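Local coordinates for protein sugar kinase (Agrobacterium tumefaciens, PDB 2RBC) that probably phosphorylates a sugar with ATP, as a putative ribokinase-like member of the pfkB family of carbohydrate kinases, at residues Gly28-Leu40 / Ile155-Trp167. Residues are numbered along the deposited sequence; the frame is centred on the assembly and turned at random.
Sequences GGKHVLCVGAAVL and IALFDAVLVDVRW
Leu33 and Val35 of strand 31-35 lie beside Val161 and Val163 of strand 160-163, two parallel neighbours in the central sheet of the ribokinase-like (pfkB) fold. Strand 82-90 flanks 31-35 on its far edge and 185-189 pairs with 160-163, so the contact is deep in the sheet. The backbone ladder runs from Leu33 N to Ala160 O, Leu162 N to Leu33 O (2.7 Å), Val35 N to Leu162 O and Asp164 N to Val35 O.

Aspartates hold both ends. At one, Asp159 N gives to His31 O while Asp159 OD2 takes His31 N through its anti lone pair, 2.9 Å and almost straight at 176°; a water bridges Asp159 OD1 to Lys30 NZ. At the other, Asp164 OD2 receives Ala37 N on its syn lone pair (2.8 Å), continuing the pairing past Asp164 N to Val35 O. The first torsion of Asp164, 74°, sets CG between its own N and carbonyl carbon, and OD1 closes an Asx turn by accepting Arg166 N from above the carboxylate plane.

Phe158 is wedged between His31 and Leu33. Its edge points at the face of His31 in a T-shaped pair, planes at 73°, Phe158 CE1 standing 3.3 Å from His31 NE2, whose hydrogen bond goes to Ser84 OG. Leu33 CB sits over the middle of the Phe158 ring, a CH-pi contact 3.7 Å from the centroid. On the sheet face carrying Leu33, Val35, Val161 and Val163, where helix 168-180 packs against the two valines of strand 160-163, Val35 CB meets Val163 CG1, and Leu33 CD2 touches Ile155 CD1 at 3.5 Å.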
loop_
_atom_site.group_PDB
_atom_site.type_symbol
_atom_site.label_atom_id
_atom_site.label_comp_id
_atom_site.label_asym_id
_atom_site.label_seq_id
_atom_site.Cartn_x
_atom_site.Cartn_y
_atom_site.Cartn_z
ATOM N N GLY A 28 -19.666 27.723 12.679
ATOM C CA GLY A 28 -18.624 28.724 13.063
ATOM C C GLY A 28 -17.342 28.019 13.470
ATOM O O GLY A 28 -16.889 27.072 12.805
ATOM N N GLY A 29 -16.762 28.458 14.579
ATOM C CA GLY A 29 -15.496 27.944 15.029
ATOM C C GLY A 29 -14.368 28.761 14.437
ATOM O O GLY A 29 -14.465 29.280 13.326
ATOM N N LYS A 30 -13.272 28.837 15.165
ATOM C CA LYS A 30 -12.096 29.487 14.648
ATOM C C LYS A 30 -11.531 28.716 13.465
ATOM O O LYS A 30 -11.656 27.506 13.377
ATOM C CB LYS A 30 -11.042 29.635 15.753
ATOM C CG LYS A 30 -11.536 30.501 16.930
ATOM C CD LYS A 30 -11.717 31.953 16.534
ATOM C CE LYS A 30 -12.392 32.764 17.618
ATOM N NZ LYS A 30 -12.095 34.183 17.428
ATOM N N HIS A 31 -10.878 29.449 12.579
ATOM C CA HIS A 31 -10.327 28.914 11.378
ATOM C C HIS A 31 -8.806 28.811 11.487
ATOM O O HIS A 31 -8.123 29.808 11.683
ATOM C CB HIS A 31 -10.710 29.807 10.211
ATOM C CG HIS A 31 -10.561 29.140 8.887
ATOM N ND1 HIS A 31 -10.991 29.720 7.714
ATOM C CD2 HIS A 31 -10.063 27.922 8.546
ATOM C CE1 HIS A 31 -10.732 28.895 6.706
ATOM N NE2 HIS A 31 -10.156 27.806 7.186
ATOM N N VAL A 32 -8.296 27.583 11.386
ATOM C CA VAL A 32 -6.867 27.278 11.496
ATOM C C VAL A 32 -6.365 26.762 10.127
ATOM O O VAL A 32 -6.960 25.846 9.572
ATOM C CB VAL A 32 -6.607 26.207 12.564
ATOM C CG1 VAL A 32 -5.132 25.923 12.667
ATOM C CG2 VAL A 32 -7.179 26.614 13.941
ATOM N N LEU A 33 -5.314 27.384 9.602
ATOM C CA LEU A 33 -4.525 26.893 8.485
ATOM C C LEU A 33 -3.480 25.913 8.950
ATOM O O LEU A 33 -2.615 26.250 9.747
ATOM C CB LEU A 33 -3.784 28.018 7.775
ATOM C CG LEU A 33 -2.915 27.648 6.551
ATOM C CD1 LEU A 33 -3.732 26.941 5.385
ATOM C CD2 LEU A 33 -2.181 28.874 6.027
ATOM N N CYS A 34 -3.540 24.712 8.405
ATOM C CA CYS A 34 -2.495 23.693 8.635
ATOM C C CYS A 34 -1.690 23.559 7.366
ATOM O O CYS A 34 -2.233 23.585 6.281
ATOM C CB CYS A 34 -3.126 22.368 9.022
ATOM S SG CYS A 34 -4.123 22.531 10.508
ATOM N N VAL A 35 -0.374 23.438 7.500
ATOM C CA VAL A 35 0.519 23.328 6.354
ATOM C C VAL A 35 1.461 22.141 6.510
ATOM O O VAL A 35 2.119 22.004 7.551
ATOM C CB VAL A 35 1.392 24.571 6.216
ATOM C CG1 VAL A 35 2.309 24.462 4.993
ATOM C CG2 VAL A 35 0.506 25.856 6.182
ATOM N N GLY A 36 1.496 21.291 5.485
ATOM C CA GLY A 36 2.462 20.198 5.402
ATOM C C GLY A 36 2.037 18.904 4.741
ATOM O O GLY A 36 1.480 18.890 3.668
ATOM N N ALA A 37 2.283 17.803 5.433
ATOM C CA ALA A 37 2.077 16.460 4.896
ATOM C C ALA A 37 0.640 16.027 4.623
ATOM O O ALA A 37 -0.256 16.264 5.424
ATOM C CB ALA A 37 2.763 15.451 5.806
ATOM N N ALA A 38 0.481 15.343 3.488
ATOM C CA ALA A 38 -0.770 14.767 2.981
ATOM C C ALA A 38 -0.376 13.465 2.296
ATOM O O ALA A 38 0.217 13.483 1.188
ATOM C CB ALA A 38 -1.452 15.712 2.004
ATOM N N VAL A 39 -0.668 12.344 2.949
ATOM C CA VAL A 39 -0.073 11.019 2.608
ATOM C C VAL A 39 -1.206 9.989 2.642
ATOM O O VAL A 39 -2.014 9.997 3.607
ATOM C CB VAL A 39 1.003 10.549 3.665
ATOM C CG1 VAL A 39 1.666 9.217 3.274
ATOM C CG2 VAL A 39 2.076 11.608 3.893
ATOM N N LEU A 40 -1.266 9.119 1.624
ATOM C CA LEU A 40 -2.196 7.966 1.663
ATOM C C LEU A 40 -1.562 6.801 2.405
ATOM O O LEU A 40 -0.689 6.116 1.881
ATOM C CB LEU A 40 -2.653 7.533 0.272
ATOM C CG LEU A 40 -3.794 6.496 0.227
ATOM C CD1 LEU A 40 -5.074 7.104 0.789
ATOM C CD2 LEU A 40 -3.994 6.081 -1.202
ATOM N N ILE A 155 -3.319 34.950 4.510
ATOM C CA ILE A 155 -3.180 34.503 5.890
ATOM C C ILE A 155 -4.139 35.237 6.827
ATOM O O ILE A 155 -4.531 34.703 7.863
ATOM C CB ILE A 155 -1.712 34.635 6.355
ATOM C CG1 ILE A 155 -0.804 33.720 5.499
ATOM C CG2 ILE A 155 -1.549 34.308 7.851
ATOM C CD1 ILE A 155 -1.110 32.195 5.630
ATOM N N ALA A 156 -4.534 36.458 6.458
ATOM C CA ALA A 156 -5.355 37.286 7.339
ATOM C C ALA A 156 -6.719 36.660 7.534
ATOM O O ALA A 156 -7.431 36.996 8.480
ATOM C CB ALA A 156 -5.503 38.742 6.773
ATOM N N LEU A 157 -7.069 35.733 6.663
ATOM C CA LEU A 157 -8.325 35.035 6.754
ATOM C C LEU A 157 -8.344 33.958 7.843
ATOM O O LEU A 157 -9.404 33.414 8.166
ATOM C CB LEU A 157 -8.644 34.412 5.393
ATOM C CG LEU A 157 -8.684 35.433 4.215
ATOM C CD1 LEU A 157 -9.383 34.804 3.020
ATOM C CD2 LEU A 157 -9.333 36.825 4.529
ATOM N N PHE A 158 -7.184 33.615 8.389
ATOM C CA PHE A 158 -7.117 32.589 9.413
ATOM C C PHE A 158 -6.959 33.203 10.803
ATOM O O PHE A 158 -6.531 34.336 10.950
ATOM C CB PHE A 158 -5.970 31.645 9.089
ATOM C CG PHE A 158 -6.146 30.962 7.789
ATOM C CD1 PHE A 158 -7.114 29.963 7.637
ATOM C CD2 PHE A 158 -5.395 31.335 6.697
ATOM C CE1 PHE A 158 -7.299 29.354 6.397
ATOM C CE2 PHE A 158 -5.582 30.735 5.479
ATOM C CZ PHE A 158 -6.521 29.741 5.330
ATOM N N ASP A 159 -7.347 32.446 11.818
ATOM C CA ASP A 159 -7.236 32.882 13.208
ATOM C C ASP A 159 -5.922 32.387 13.803
ATOM O O ASP A 159 -5.422 32.976 14.748
ATOM C CB ASP A 159 -8.428 32.365 14.000
ATOM C CG ASP A 159 -9.730 32.989 13.539
ATOM O OD1 ASP A 159 -9.803 34.223 13.591
ATOM O OD2 ASP A 159 -10.674 32.293 13.151
ATOM N N ALA A 160 -5.400 31.272 13.285
ATOM C CA ALA A 160 -4.074 30.763 13.642
ATOM C C ALA A 160 -3.562 29.932 12.500
ATOM O O ALA A 160 -4.334 29.561 11.622
ATOM C CB ALA A 160 -4.093 29.884 14.936
ATOM N N VAL A 161 -2.250 29.645 12.509
ATOM C CA VAL A 161 -1.639 28.741 11.538
ATOM C C VAL A 161 -0.806 27.716 12.287
ATOM O O VAL A 161 -0.271 27.986 13.372
ATOM C CB VAL A 161 -0.770 29.461 10.477
ATOM C CG1 VAL A 161 -1.560 30.548 9.790
ATOM C CG2 VAL A 161 0.523 30.004 11.054
ATOM N N LEU A 162 -0.785 26.514 11.728
ATOM C CA LEU A 162 0.010 25.412 12.253
ATOM C C LEU A 162 0.808 24.812 11.116
ATOM O O LEU A 162 0.252 24.531 10.041
ATOM C CB LEU A 162 -0.907 24.355 12.880
ATOM C CG LEU A 162 -0.260 23.061 13.379
ATOM C CD1 LEU A 162 0.827 23.282 14.426
ATOM C CD2 LEU A 162 -1.352 22.053 13.793
ATOM N N VAL A 163 2.118 24.631 11.301
ATOM C CA VAL A 163 2.944 24.097 10.216
ATOM C C VAL A 163 3.748 22.920 10.745
ATOM O O VAL A 163 4.164 22.940 11.893
ATOM C CB VAL A 163 3.916 25.153 9.568
ATOM C CG1 VAL A 163 3.131 26.485 9.096
ATOM C CG2 VAL A 163 5.117 25.459 10.485
ATOM N N ASP A 164 3.928 21.900 9.892
ATOM C CA ASP A 164 4.845 20.772 10.165
ATOM C C ASP A 164 6.202 20.950 9.470
ATOM O O ASP A 164 6.441 21.973 8.848
ATOM C CB ASP A 164 4.154 19.415 9.877
ATOM C CG ASP A 164 3.989 19.095 8.420
ATOM O OD1 ASP A 164 4.727 19.661 7.589
ATOM O OD2 ASP A 164 3.089 18.254 8.076
ATOM N N VAL A 165 7.096 19.972 9.625
ATOM C CA VAL A 165 8.459 20.076 9.119
ATOM C C VAL A 165 8.595 19.578 7.668
ATOM O O VAL A 165 9.673 19.603 7.120
ATOM C CB VAL A 165 9.471 19.306 10.012
ATOM C CG1 VAL A 165 9.574 19.969 11.393
ATOM C CG2 VAL A 165 9.144 17.780 10.087
ATOM N N ARG A 166 7.495 19.200 7.035
ATOM C CA ARG A 166 7.560 18.530 5.737
ATOM C C ARG A 166 7.793 19.443 4.526
ATOM O O ARG A 166 8.400 19.029 3.563
ATOM C CB ARG A 166 6.302 17.688 5.499
ATOM C CG ARG A 166 6.279 16.978 4.114
ATOM C CD ARG A 166 7.447 15.986 3.927
ATOM N NE ARG A 166 7.184 14.855 4.797
ATOM C CZ ARG A 166 7.674 14.661 6.027
ATOM N NH1 ARG A 166 8.592 15.460 6.586
ATOM N NH2 ARG A 166 7.271 13.592 6.709
ATOM N N TRP A 167 7.290 20.663 4.569
ATOM C CA TRP A 167 7.426 21.612 3.479
ATOM C C TRP A 167 8.046 22.907 4.061
ATOM O O TRP A 167 7.384 23.936 4.175
ATOM C CB TRP A 167 6.039 21.923 2.904
ATOM C CG TRP A 167 6.071 22.544 1.564
ATOM C CD1 TRP A 167 7.153 23.050 0.921
ATOM C CD2 TRP A 167 4.950 22.782 0.705
ATOM N NE1 TRP A 167 6.786 23.555 -0.291
ATOM C CE2 TRP A 167 5.442 23.374 -0.464
ATOM C CE3 TRP A 167 3.582 22.489 0.789
ATOM C CZ2 TRP A 167 4.615 23.718 -1.536
ATOM C CZ3 TRP A 167 2.775 22.830 -0.267
ATOM C CH2 TRP A 167 3.292 23.434 -1.419
HETATM O O HOH W 1 -12.466 35.200 14.900
HETATM O O HOH W 2 0.491 21.409 10.116
#